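Local coordinates for protein class I phosphodiesterase PDEB1 (Leishmania major, PDB 2R8Q) that belongs to the class I phosphodiesterases and folds as an all-helical catalytic domain that holds a zinc ion, a magnesium ion and 3-isobutyl-1-methylxanthine, at residues Y131-T136 with I208-A213; T264-A269 with N300-G305; K316-I321 with H327-C332. All blocks are in the same frame, centred on the assembly; numbering follows the deposited sequence.

Contact 1: residues Y131-T136 with I208-A213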
# COMPACT_ATOMS: atom_id res chain seq x y z
N TYR A 131 -25.05 -2.14 3.78
CA TYR A 131 -24.59 -1.42 2.59
C TYR A 131 -23.08 -1.53 2.45
O TYR A 131 -22.57 -1.91 1.39
CB TYR A 131 -25.01 0.06 2.70
CG TYR A 131 -24.54 0.94 1.56
CD1 TYR A 131 -24.79 0.59 0.23
CD2 TYR A 131 -23.86 2.12 1.81
CE1 TYR A 131 -24.37 1.40 -0.82
CE2 TYR A 131 -23.43 2.95 0.77
CZ TYR A 131 -23.69 2.58 -0.54
OH TYR A 131 -23.26 3.37 -1.58
N VAL A 132 -22.36 -1.22 3.52
CA VAL A 132 -20.91 -1.31 3.50
C VAL A 132 -20.43 -2.73 3.20
O VAL A 132 -19.47 -2.92 2.46
CB VAL A 132 -20.31 -0.81 4.84
CG1 VAL A 132 -18.80 -1.03 4.85
CG2 VAL A 132 -20.64 0.66 5.03
N LEU A 133 -21.10 -3.73 3.76
CA LEU A 133 -20.70 -5.11 3.52
C LEU A 133 -20.80 -5.46 2.04
O LEU A 133 -19.89 -6.08 1.47
CB LEU A 133 -21.58 -6.06 4.35
CG LEU A 133 -21.30 -7.55 4.21
CD1 LEU A 133 -19.85 -7.86 4.61
CD2 LEU A 133 -22.25 -8.33 5.11
N LEU A 134 -21.89 -5.05 1.40
CA LEU A 134 -22.09 -5.35 -0.01
C LEU A 134 -21.08 -4.62 -0.90
O LEU A 134 -20.58 -5.20 -1.87
CB LEU A 134 -23.53 -4.99 -0.43
CG LEU A 134 -24.57 -5.89 0.24
CD1 LEU A 134 -25.97 -5.34 -0.01
CD2 LEU A 134 -24.45 -7.31 -0.32
N VAL A 135 -20.77 -3.38 -0.55
CA VAL A 135 -19.80 -2.59 -1.30
C VAL A 135 -18.42 -3.23 -1.14
O VAL A 135 -17.66 -3.35 -2.10
CB VAL A 135 -19.75 -1.13 -0.78
CG1 VAL A 135 -18.52 -0.41 -1.32
CG2 VAL A 135 -21.02 -0.41 -1.21
N THR A 136 -18.10 -3.63 0.09
CA THR A 136 -16.81 -4.24 0.39
C THR A 136 -16.57 -5.50 -0.44
O THR A 136 -15.44 -5.76 -0.86
CB THR A 136 -16.72 -4.60 1.89
OG1 THR A 136 -16.83 -3.39 2.66
CG2 THR A 136 -15.38 -5.26 2.21
N ILE A 208 -12.36 -1.96 5.76
CA ILE A 208 -11.00 -2.44 5.97
C ILE A 208 -10.97 -3.69 6.87
O ILE A 208 -10.27 -4.66 6.57
CB ILE A 208 -10.13 -1.31 6.57
CG1 ILE A 208 -9.91 -0.24 5.49
CG2 ILE A 208 -8.80 -1.86 7.09
CD1 ILE A 208 -9.41 1.10 5.99
N ASP A 209 -11.73 -3.66 7.96
CA ASP A 209 -11.78 -4.81 8.86
C ASP A 209 -12.25 -6.05 8.11
O ASP A 209 -11.70 -7.14 8.28
CB ASP A 209 -12.75 -4.57 10.03
CG ASP A 209 -12.21 -3.59 11.05
OD1 ASP A 209 -10.97 -3.43 11.14
OD2 ASP A 209 -13.04 -2.99 11.78
N CYS A 210 -13.27 -5.88 7.29
CA CYS A 210 -13.82 -6.99 6.52
C CYS A 210 -12.84 -7.55 5.50
O CYS A 210 -12.71 -8.77 5.38
CB CYS A 210 -15.11 -6.56 5.83
SG CYS A 210 -16.51 -6.48 6.98
N VAL A 211 -12.14 -6.68 4.78
CA VAL A 211 -11.18 -7.16 3.79
C VAL A 211 -10.03 -7.88 4.50
O VAL A 211 -9.61 -8.96 4.07
CB VAL A 211 -10.59 -6.00 2.96
CG1 VAL A 211 -9.54 -6.53 1.99
CG2 VAL A 211 -11.69 -5.30 2.18
N LEU A 212 -9.52 -7.30 5.58
CA LEU A 212 -8.42 -7.94 6.28
C LEU A 212 -8.83 -9.29 6.86
O LEU A 212 -8.00 -10.20 7.00
CB LEU A 212 -7.89 -7.02 7.39
CG LEU A 212 -7.28 -5.70 6.92
CD1 LEU A 212 -6.83 -4.89 8.13
CD2 LEU A 212 -6.11 -5.96 5.98
N ALA A 213 -10.11 -9.42 7.20
CA ALA A 213 -10.62 -10.66 7.77
C ALA A 213 -10.66 -11.81 6.76
O ALA A 213 -10.83 -12.97 7.16
CB ALA A 213 -12.02 -10.44 8.34
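Leu133 and Cys210 meet at one end of a helix-helix contact in the all-helical catalytic domain of the phosphodiesterase family, where helix 127-139 passes helix 197-212. The axes of the two short segments run 10.0 Å apart and at 46° to each other, and the side chains that touch are buried. At Leu133 a single branch reaches the partner helix: CD1 lies 4.3 Å from SG of Cys210, a loose apolar contact. This leucine also rests on Leu112 and Leu116 of helix 102-118 and on Leu249 of helix 239-254, while Cys210 packs on Met246, so the pair belongs to a core shared by four helices.

One turn further on, Thr136 points toward the partner and makes the closer contact. Its methyl CG2 stands 3.9 Å from CB of Cys210 and 3.7 Å from CG2 of Val211, touching two consecutive residues of helix 197-212. Beyond Thr136 the chain soon reaches His140 and Asp141, two residues of the zinc site, and the side chain of Val211 is about 7 Å from the magnesium ion and about 9 Å from the zinc ion. The other branch of the threonine is turned back into its own helix: with chi1 at -61°, OG1 sits beside the backbone N and bonds to the carbonyl O of Val132, leaving the methyl to face the neighbour. The buried hydroxyl is thereby satisfied. Thr136 OG1 reaches Val132 O at 2.7 Å, 41° out of the carbonyl plane, and Thr136 N bonds to the same oxygen from the opposite face at 2.8 Å.

Contact 2: residues T264-A269 with N300-G305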
# COMPACT_ATOMS: atom_id res chain seq x y z
N THR A 264 -22.90 -25.90 -10.07
CA THR A 264 -22.33 -24.56 -9.96
C THR A 264 -21.08 -24.63 -9.09
O THR A 264 -20.04 -24.06 -9.43
CB THR A 264 -23.35 -23.59 -9.35
OG1 THR A 264 -24.49 -23.51 -10.22
CG2 THR A 264 -22.74 -22.20 -9.19
N SER A 265 -21.18 -25.35 -7.98
CA SER A 265 -20.05 -25.52 -7.07
C SER A 265 -18.89 -26.16 -7.83
O SER A 265 -17.73 -25.76 -7.67
CB SER A 265 -20.45 -26.40 -5.89
OG SER A 265 -19.38 -26.54 -4.96
N ARG A 266 -19.21 -27.13 -8.67
CA ARG A 266 -18.21 -27.85 -9.46
C ARG A 266 -17.49 -26.92 -10.43
O ARG A 266 -16.27 -27.01 -10.60
CB ARG A 266 -18.90 -28.99 -10.21
CG ARG A 266 -17.97 -29.95 -10.90
CD ARG A 266 -18.68 -31.29 -11.08
NE ARG A 266 -17.91 -32.22 -11.89
CZ ARG A 266 -17.77 -32.12 -13.21
NH1 ARG A 266 -18.35 -31.13 -13.86
NH2 ARG A 266 -17.06 -33.02 -13.87
N MET A 267 -18.22 -26.01 -11.06
CA MET A 267 -17.58 -25.08 -11.99
C MET A 267 -16.64 -24.13 -11.25
O MET A 267 -15.59 -23.77 -11.78
CB MET A 267 -18.63 -24.29 -12.78
CG MET A 267 -19.36 -25.13 -13.82
SD MET A 267 -20.27 -24.13 -15.02
CE MET A 267 -18.95 -23.72 -16.17
N TRP A 268 -17.01 -23.72 -10.04
CA TRP A 268 -16.14 -22.84 -9.28
C TRP A 268 -14.87 -23.61 -8.93
O TRP A 268 -13.77 -23.07 -9.00
CB TRP A 268 -16.81 -22.37 -7.99
CG TRP A 268 -17.83 -21.29 -8.16
CD1 TRP A 268 -19.15 -21.35 -7.80
CD2 TRP A 268 -17.62 -19.96 -8.67
NE1 TRP A 268 -19.77 -20.16 -8.06
CE2 TRP A 268 -18.86 -19.28 -8.59
CE3 TRP A 268 -16.51 -19.28 -9.18
CZ2 TRP A 268 -19.02 -17.95 -9.00
CZ3 TRP A 268 -16.66 -17.95 -9.60
CH2 TRP A 268 -17.91 -17.31 -9.50
N ALA A 269 -15.04 -24.88 -8.54
CA ALA A 269 -13.89 -25.71 -8.17
C ALA A 269 -12.90 -25.85 -9.32
O ALA A 269 -11.68 -25.91 -9.09
CB ALA A 269 -14.37 -27.09 -7.70
N ASN A 300 -4.54 -34.59 -9.71
CA ASN A 300 -5.41 -34.95 -8.60
C ASN A 300 -6.88 -34.92 -9.01
O ASN A 300 -7.26 -34.21 -9.95
CB ASN A 300 -5.20 -33.99 -7.42
CG ASN A 300 -3.78 -34.03 -6.89
OD1 ASN A 300 -3.29 -35.07 -6.47
ND2 ASN A 300 -3.11 -32.88 -6.90
N GLU A 301 -7.69 -35.70 -8.31
CA GLU A 301 -9.12 -35.78 -8.59
C GLU A 301 -9.82 -34.56 -8.00
O GLU A 301 -9.59 -34.21 -6.84
CB GLU A 301 -9.70 -37.05 -7.97
CG GLU A 301 -11.12 -37.38 -8.42
CD GLU A 301 -11.18 -37.80 -9.87
OE1 GLU A 301 -10.56 -38.83 -10.22
OE2 GLU A 301 -11.84 -37.10 -10.67
N LEU A 302 -10.67 -33.91 -8.79
CA LEU A 302 -11.38 -32.72 -8.32
C LEU A 302 -12.17 -33.05 -7.05
O LEU A 302 -12.19 -32.26 -6.11
CB LEU A 302 -12.34 -32.22 -9.41
CG LEU A 302 -12.98 -30.84 -9.22
CD1 LEU A 302 -11.90 -29.76 -9.23
CD2 LEU A 302 -13.98 -30.58 -10.34
N ALA A 303 -12.80 -34.22 -7.03
CA ALA A 303 -13.59 -34.66 -5.89
C ALA A 303 -12.79 -34.75 -4.59
O ALA A 303 -13.26 -34.36 -3.53
CB ALA A 303 -14.24 -36.01 -6.19
N ARG A 304 -11.56 -35.26 -4.68
CA ARG A 304 -10.71 -35.40 -3.51
C ARG A 304 -10.40 -34.05 -2.87
O ARG A 304 -10.48 -33.90 -1.65
CB ARG A 304 -9.41 -36.10 -3.89
CG ARG A 304 -8.35 -36.08 -2.81
CD ARG A 304 -7.19 -36.99 -3.17
NE ARG A 304 -7.66 -38.36 -3.34
CZ ARG A 304 -6.86 -39.42 -3.49
NH1 ARG A 304 -5.55 -39.26 -3.48
NH2 ARG A 304 -7.38 -40.63 -3.63
N GLY A 305 -10.04 -33.07 -3.69
CA GLY A 305 -9.72 -31.75 -3.18
C GLY A 305 -10.91 -31.05 -2.54
O GLY A 305 -10.76 -30.35 -1.53
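Leu302 spreads its two methyls over helix 262-285 and carries the whole of this contact. CD1 comes within 3.9 Å of both CB and the carbonyl O of Ala269, while CD2 lies 4.1 Å from CG of Arg266, one turn earlier on the same helix. The leucine thus straddles two successive turns through van der Waals contacts. With chi1 at -168°, its CG is anti to the backbone N, which carries the branch out toward the facing helix. Arg266 touches only with the aliphatic root of its side chain, which runs extended from CG to NE across the leucine at a slant and also packs on Trp343 of helix 330-348.

The two helices brought together here both line the ligand pocket of the phosphodiesterase domain: Val272 and Phe276 come from one, Gln306 and Phe309 from the other, and the side chain of Ala269 is itself about 5 Å from 3-isobutyl-1-methylxanthine. Further out, Met270 and Thr273 extend the surface under Leu302, and Thr273 OG1 is hydrogen-bonded to Ala269 O. Leu302 opens its helix directly after Glu301, the N-cap residue, whose carboxylate forms a salt bridge with Arg350.

Contact 3: residues K316-I321 with H327-C332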
# COMPACT_ATOMS: atom_id res chain seq x y z
N LYS A 316 -16.98 -27.38 8.41
CA LYS A 316 -17.10 -27.05 9.82
C LYS A 316 -17.44 -25.57 10.00
O LYS A 316 -18.23 -25.21 10.87
CB LYS A 316 -15.81 -27.36 10.57
CG LYS A 316 -15.86 -26.94 12.04
CD LYS A 316 -14.54 -27.19 12.76
CE LYS A 316 -14.61 -26.69 14.20
NZ LYS A 316 -13.32 -26.89 14.92
N PHE A 317 -16.84 -24.72 9.17
CA PHE A 317 -17.09 -23.29 9.28
C PHE A 317 -18.57 -22.96 9.15
O PHE A 317 -19.13 -22.26 9.99
CB PHE A 317 -16.30 -22.51 8.22
CG PHE A 317 -16.41 -21.01 8.36
CD1 PHE A 317 -15.90 -20.37 9.48
CD2 PHE A 317 -17.03 -20.25 7.37
CE1 PHE A 317 -16.01 -18.99 9.62
CE2 PHE A 317 -17.15 -18.87 7.50
CZ PHE A 317 -16.64 -18.23 8.63
N PHE A 318 -19.22 -23.45 8.10
CA PHE A 318 -20.64 -23.17 7.92
C PHE A 318 -21.50 -23.82 9.00
O PHE A 318 -22.43 -23.21 9.51
CB PHE A 318 -21.12 -23.59 6.53
CG PHE A 318 -20.88 -22.55 5.47
CD1 PHE A 318 -19.71 -22.55 4.72
CD2 PHE A 318 -21.81 -21.54 5.25
CE1 PHE A 318 -19.46 -21.56 3.78
CE2 PHE A 318 -21.58 -20.54 4.31
CZ PHE A 318 -20.40 -20.55 3.57
N ARG A 319 -21.18 -25.06 9.36
CA ARG A 319 -21.94 -25.75 10.39
C ARG A 319 -21.87 -24.95 11.70
O ARG A 319 -22.87 -24.78 12.39
CB ARG A 319 -21.39 -27.16 10.59
CG ARG A 319 -21.57 -28.04 9.37
CD ARG A 319 -20.57 -29.18 9.32
NE ARG A 319 -20.62 -29.88 8.04
CZ ARG A 319 -19.66 -30.68 7.59
NH1 ARG A 319 -18.57 -30.88 8.32
NH2 ARG A 319 -19.79 -31.28 6.42
N ASP A 320 -20.68 -24.45 12.01
CA ASP A 320 -20.47 -23.68 13.23
C ASP A 320 -21.16 -22.32 13.25
O ASP A 320 -21.85 -21.98 14.21
CB ASP A 320 -18.97 -23.49 13.47
CG ASP A 320 -18.34 -24.68 14.15
OD1 ASP A 320 -18.83 -25.81 13.96
OD2 ASP A 320 -17.33 -24.49 14.87
N ILE A 321 -20.99 -21.53 12.19
CA ILE A 321 -21.60 -20.21 12.19
C ILE A 321 -23.12 -20.25 12.04
O ILE A 321 -23.82 -19.41 12.60
CB ILE A 321 -21.00 -19.29 11.10
CG1 ILE A 321 -21.35 -19.81 9.70
CG2 ILE A 321 -19.48 -19.22 11.28
CD1 ILE A 321 -20.90 -18.87 8.59
N HIS A 327 -28.80 -18.81 11.99
CA HIS A 327 -29.76 -19.90 11.83
C HIS A 327 -30.54 -19.86 10.52
O HIS A 327 -30.96 -20.91 10.01
CB HIS A 327 -30.71 -19.92 13.02
CG HIS A 327 -30.01 -19.87 14.35
ND1 HIS A 327 -29.95 -18.73 15.11
CD2 HIS A 327 -29.32 -20.82 15.03
CE1 HIS A 327 -29.24 -18.97 16.21
NE2 HIS A 327 -28.85 -20.23 16.18
N GLY A 328 -30.73 -18.67 9.96
CA GLY A 328 -31.47 -18.55 8.72
C GLY A 328 -30.73 -19.02 7.48
O GLY A 328 -31.30 -19.05 6.38
N MET A 329 -29.46 -19.39 7.64
CA MET A 329 -28.64 -19.86 6.52
C MET A 329 -28.47 -21.38 6.52
O MET A 329 -27.46 -21.91 6.06
CB MET A 329 -27.26 -19.17 6.56
CG MET A 329 -27.28 -17.72 6.09
SD MET A 329 -25.87 -16.73 6.66
CE MET A 329 -24.51 -17.62 5.92
N GLN A 330 -29.48 -22.08 7.02
CA GLN A 330 -29.44 -23.53 7.08
C GLN A 330 -29.20 -24.17 5.72
O GLN A 330 -28.52 -25.19 5.62
CB GLN A 330 -30.74 -24.07 7.67
CG GLN A 330 -30.78 -25.58 7.88
CD GLN A 330 -29.67 -26.07 8.79
OE1 GLN A 330 -29.41 -25.48 9.84
NE2 GLN A 330 -29.03 -27.17 8.41
N TRP A 331 -29.75 -23.58 4.66
CA TRP A 331 -29.58 -24.14 3.32
C TRP A 331 -28.11 -24.29 2.94
O TRP A 331 -27.75 -25.17 2.16
CB TRP A 331 -30.33 -23.28 2.29
CG TRP A 331 -29.54 -22.14 1.71
CD1 TRP A 331 -28.59 -22.22 0.73
CD2 TRP A 331 -29.62 -20.76 2.08
NE1 TRP A 331 -28.07 -20.97 0.47
CE2 TRP A 331 -28.69 -20.06 1.29
CE3 TRP A 331 -30.39 -20.05 3.01
CZ2 TRP A 331 -28.51 -18.67 1.39
CZ3 TRP A 331 -30.21 -18.67 3.11
CH2 TRP A 331 -29.27 -18.00 2.31
N CYS A 332 -27.25 -23.43 3.50
CA CYS A 332 -25.82 -23.50 3.20
C CYS A 332 -25.26 -24.81 3.72
O CYS A 332 -24.49 -25.48 3.04
CB CYS A 332 -25.08 -22.34 3.87
SG CYS A 332 -25.57 -20.71 3.30
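CD2 and CE2 of the Phe318 ring meet Cys332 and Met329 where the chain folds back on itself as a helical hairpin, helix 302-324 turning through a short connection into helix 330-348. Both partners approach the ring obliquely. Cys332 makes the tighter approach: its CB lies 3.6 Å from CD2 of Phe318, and SG follows at 4.1 Å from CE2. The sulfur is 5.2 Å from the ring centroid and 60° off the ring normal, a slanted sulfur-aromatic contact. This placement follows from chi1 of Cys332, -63°, which sets SG anti to the carbonyl carbon and beside the backbone N.

Met329 reaches the same part of the ring with the tip of its chain. The last torsion, 61°, bends CE out of line with the rest of the side chain, and this methyl ends 4.4 Å from CE2 of Phe318, a looser apolar contact. Met329 and Cys332 are held in step by the backbone bond from Cys332 N to Met329 O, 3.0 Å long. Tyr115 of helix 102-118 packs against Phe318, Met329 and Cys332 alike, closing this buried cluster with a third helix, and Val255 and Thr259 add to the surroundings of Phe318. One turn on, Ile321 is partly covered by the facing segment and also packs on Thr248 and Ala252 of helix 239-254. Beside the hairpin contact, Cys332 SG also meets the ring of Trp331, standing 3.7 Å above its plane and displaced toward the rim.

The three contacts follow one another along the chain, each closing before the next opens, and none touches another. Contact 1, between helices 127-139 and 197-212, lies close to the metal ions; its centre is 27 Å from that of contact 2 and 20 Å from that of contact 3. Contacts 2 and 3 share helix 302-324, with centres 21 Å apart: its first turn packs on helix 262-285 beside the ligand, and its later part pairs with the start of helix 330-348. That last helix runs back to contact 2, where Trp343 meets Arg266. Helix 102-118 lies beside both contacts 1 and 3, and helix 302-324 joins contact 3 to contact 2, so the three are tied into one helical domain.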